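Local coordinates for protein polysaccharide Lyase Family 6 (Bacteroides cellulosilyticus, PDB 6QPS) that probably cleaves alginate by beta-elimination as a calcium-binding polysaccharide lyase of family 6, with specificity for mannuronic acid, at residues 137-142 and 173-178. Numbering follows the deposited sequence.
Sequences IDECND and NKRVGG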
loop_
_atom_site.group_PDB
_atom_site.type_symbol
_atom_site.label_atom_id
_atom_site.label_comp_id
_atom_site.label_asym_id
_atom_site.label_seq_id
_atom_site.Cartn_x
_atom_site.Cartn_y
_atom_site.Cartn_z
ATOM N N ILE A 137 -0.696 -11.228 10.979
ATOM C CA ILE A 137 0.744 -11.191 11.225
ATOM C C ILE A 137 0.988 -10.047 12.204
ATOM O O ILE A 137 0.772 -8.867 11.874
ATOM C CB ILE A 137 1.553 -10.985 9.938
ATOM C CG1 ILE A 137 1.224 -12.046 8.886
ATOM C CG2 ILE A 137 3.061 -11.016 10.262
ATOM C CD1 ILE A 137 2.024 -11.923 7.564
ATOM N N ASP A 138 1.427 -10.383 13.421
ATOM C CA ASP A 138 1.613 -9.406 14.493
ATOM C C ASP A 138 2.927 -9.698 15.205
ATOM O O ASP A 138 3.205 -10.855 15.542
ATOM C CB ASP A 138 0.446 -9.476 15.499
ATOM C CG ASP A 138 0.509 -8.385 16.572
ATOM O OD1 ASP A 138 1.078 -7.312 16.339
ATOM O OD2 ASP A 138 -0.000 -8.603 17.693
ATOM N N GLU A 139 3.751 -8.658 15.393
ATOM C CA GLU A 139 4.983 -8.766 16.195
ATOM C C GLU A 139 5.947 -9.819 15.641
ATOM O O GLU A 139 6.672 -10.467 16.400
ATOM C CB GLU A 139 4.685 -9.054 17.673
ATOM C CG GLU A 139 3.821 -8.025 18.375
ATOM C CD GLU A 139 4.561 -6.751 18.749
ATOM O OE1 GLU A 139 5.775 -6.636 18.463
ATOM O OE2 GLU A 139 3.920 -5.848 19.347
ATOM N N CYS A 140 6.000 -9.987 14.316
ATOM C CA CYS A 140 6.804 -11.053 13.712
ATOM C C CYS A 140 8.200 -10.526 13.377
ATOM O O CYS A 140 8.597 -10.376 12.214
ATOM C CB CYS A 140 6.083 -11.640 12.505
ATOM S SG CYS A 140 4.767 -12.831 12.952
ATOM N N ASN A 141 8.964 -10.273 14.444
ATOM C CA ASN A 141 10.264 -9.613 14.366
ATOM C C ASN A 141 11.370 -10.539 14.865
ATOM O O ASN A 141 11.310 -11.032 15.992
ATOM C CB ASN A 141 10.204 -8.325 15.197
ATOM C CG ASN A 141 9.123 -7.371 14.712
ATOM O OD1 ASN A 141 9.132 -6.957 13.550
ATOM N ND2 ASN A 141 8.191 -7.025 15.579
ATOM N N ASP A 142 12.390 -10.755 14.030
ATOM C CA ASP A 142 13.519 -11.610 14.382
ATOM C C ASP A 142 14.258 -11.003 15.559
ATOM O O ASP A 142 14.758 -9.873 15.452
ATOM C CB ASP A 142 14.456 -11.692 13.177
ATOM C CG ASP A 142 15.603 -12.675 13.367
ATOM O OD1 ASP A 142 15.839 -13.130 14.509
ATOM O OD2 ASP A 142 16.264 -12.990 12.347
ATOM N N ASN A 173 2.665 -3.980 13.862
ATOM C CA ASN A 173 3.786 -3.993 14.809
ATOM C C ASN A 173 5.053 -4.625 14.240
ATOM O O ASN A 173 5.772 -5.349 14.937
ATOM C CB ASN A 173 3.365 -4.615 16.134
ATOM C CG ASN A 173 2.175 -3.877 16.732
ATOM O OD1 ASN A 173 2.256 -2.681 16.962
ATOM N ND2 ASN A 173 1.053 -4.555 16.892
ATOM N N LYS A 174 5.341 -4.308 12.978
ATOM C CA LYS A 174 6.650 -4.602 12.411
ATOM C C LYS A 174 7.663 -3.597 12.968
ATOM O O LYS A 174 7.421 -2.385 12.935
ATOM C CB LYS A 174 6.603 -4.574 10.881
ATOM C CG LYS A 174 7.859 -5.235 10.280
ATOM C CD LYS A 174 7.789 -5.305 8.744
ATOM C CE LYS A 174 8.781 -6.275 8.112
ATOM N NZ LYS A 174 10.135 -6.159 8.748
ATOM N N ARG A 175 8.773 -4.108 13.525
ATOM C CA ARG A 175 9.765 -3.304 14.233
ATOM C C ARG A 175 11.158 -3.398 13.632
ATOM O O ARG A 175 12.050 -2.657 14.065
ATOM C CB ARG A 175 9.814 -3.695 15.722
ATOM C CG ARG A 175 8.448 -3.593 16.428
ATOM C CD ARG A 175 8.491 -4.039 17.910
ATOM N NE ARG A 175 7.147 -4.120 18.481
ATOM C CZ ARG A 175 6.475 -3.080 18.974
ATOM N NH1 ARG A 175 7.021 -1.869 18.981
ATOM N NH2 ARG A 175 5.264 -3.253 19.479
ATOM N N VAL A 176 11.374 -4.293 12.677
ATOM C CA VAL A 176 12.625 -4.429 11.944
ATOM C C VAL A 176 12.407 -3.868 10.554
ATOM O O VAL A 176 11.291 -3.876 10.032
ATOM C CB VAL A 176 13.013 -5.925 11.906
ATOM C CG1 VAL A 176 14.195 -6.181 10.988
ATOM C CG2 VAL A 176 13.300 -6.438 13.337
ATOM N N GLY A 177 13.485 -3.376 9.955
ATOM C CA GLY A 177 13.428 -2.900 8.591
ATOM C C GLY A 177 12.858 -3.926 7.626
ATOM O O GLY A 177 12.982 -5.141 7.851
ATOM N N GLY A 178 12.263 -3.436 6.539
ATOM C CA GLY A 178 11.703 -4.287 5.507
ATOM C C GLY A 178 10.221 -4.101 5.295
ATOM O O GLY A 178 9.519 -3.545 6.140
HETATM O O HOH W 1 10.104 -7.779 11.041
#
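Asn141 OD1 is gripped by two groups: Arg175 N donates to it at 2.9 Å, coming in above the carbonyl plane, and a water lies 2.8 Å from Asn141 OD1 and probably donates to it. The other end of the same amide gives a straight, in-plane bond from Asn141 ND2 to Asn173 O at 3.0 Å. With CG beside its own backbone N, the Asn141 amide thus spans the backbone from Asn173 O to Arg175 N, while Asn141 CB rests on Val176 CG2. Next to it, Glu139 and Arg175 form a side-on salt bridge: Arg175 NE meets Glu139 OE1 and Arg175 NH2 meets Glu139 OE2, both at 2.9 Å, through the syn lone pairs, with carboxylate and guanidinium nearly coplanar (16°). A bend at chi2 (-77°) carries the Glu139 carboxylate across Asn173 CB, which lies 3.5 Å from Glu139 OE2. With alanine in place of Glu139, the Arg175 guanidinium is likely to lose both prongs of its carboxylate mate and be freer to turn. One residue earlier, Asn173 ND2 bonds Asp138 OD1 at 2.8 Å, almost perfectly straight, on the syn side but 19° out of the carboxylate plane. Lys174 NZ bonds Val176 O, Glu154 O and the water beside Asn141 OD1. Segment 137-142 takes in the end of strand 131-138 and the loop beyond; 173-178 is the loop after strand 170-172, its parallel neighbour in the right-handed beta-helix of this family. Where regular strand pairing stops, side-chain amides and carboxylates take over, joining two adjoining coils mainly through polar bonds and one ion pair.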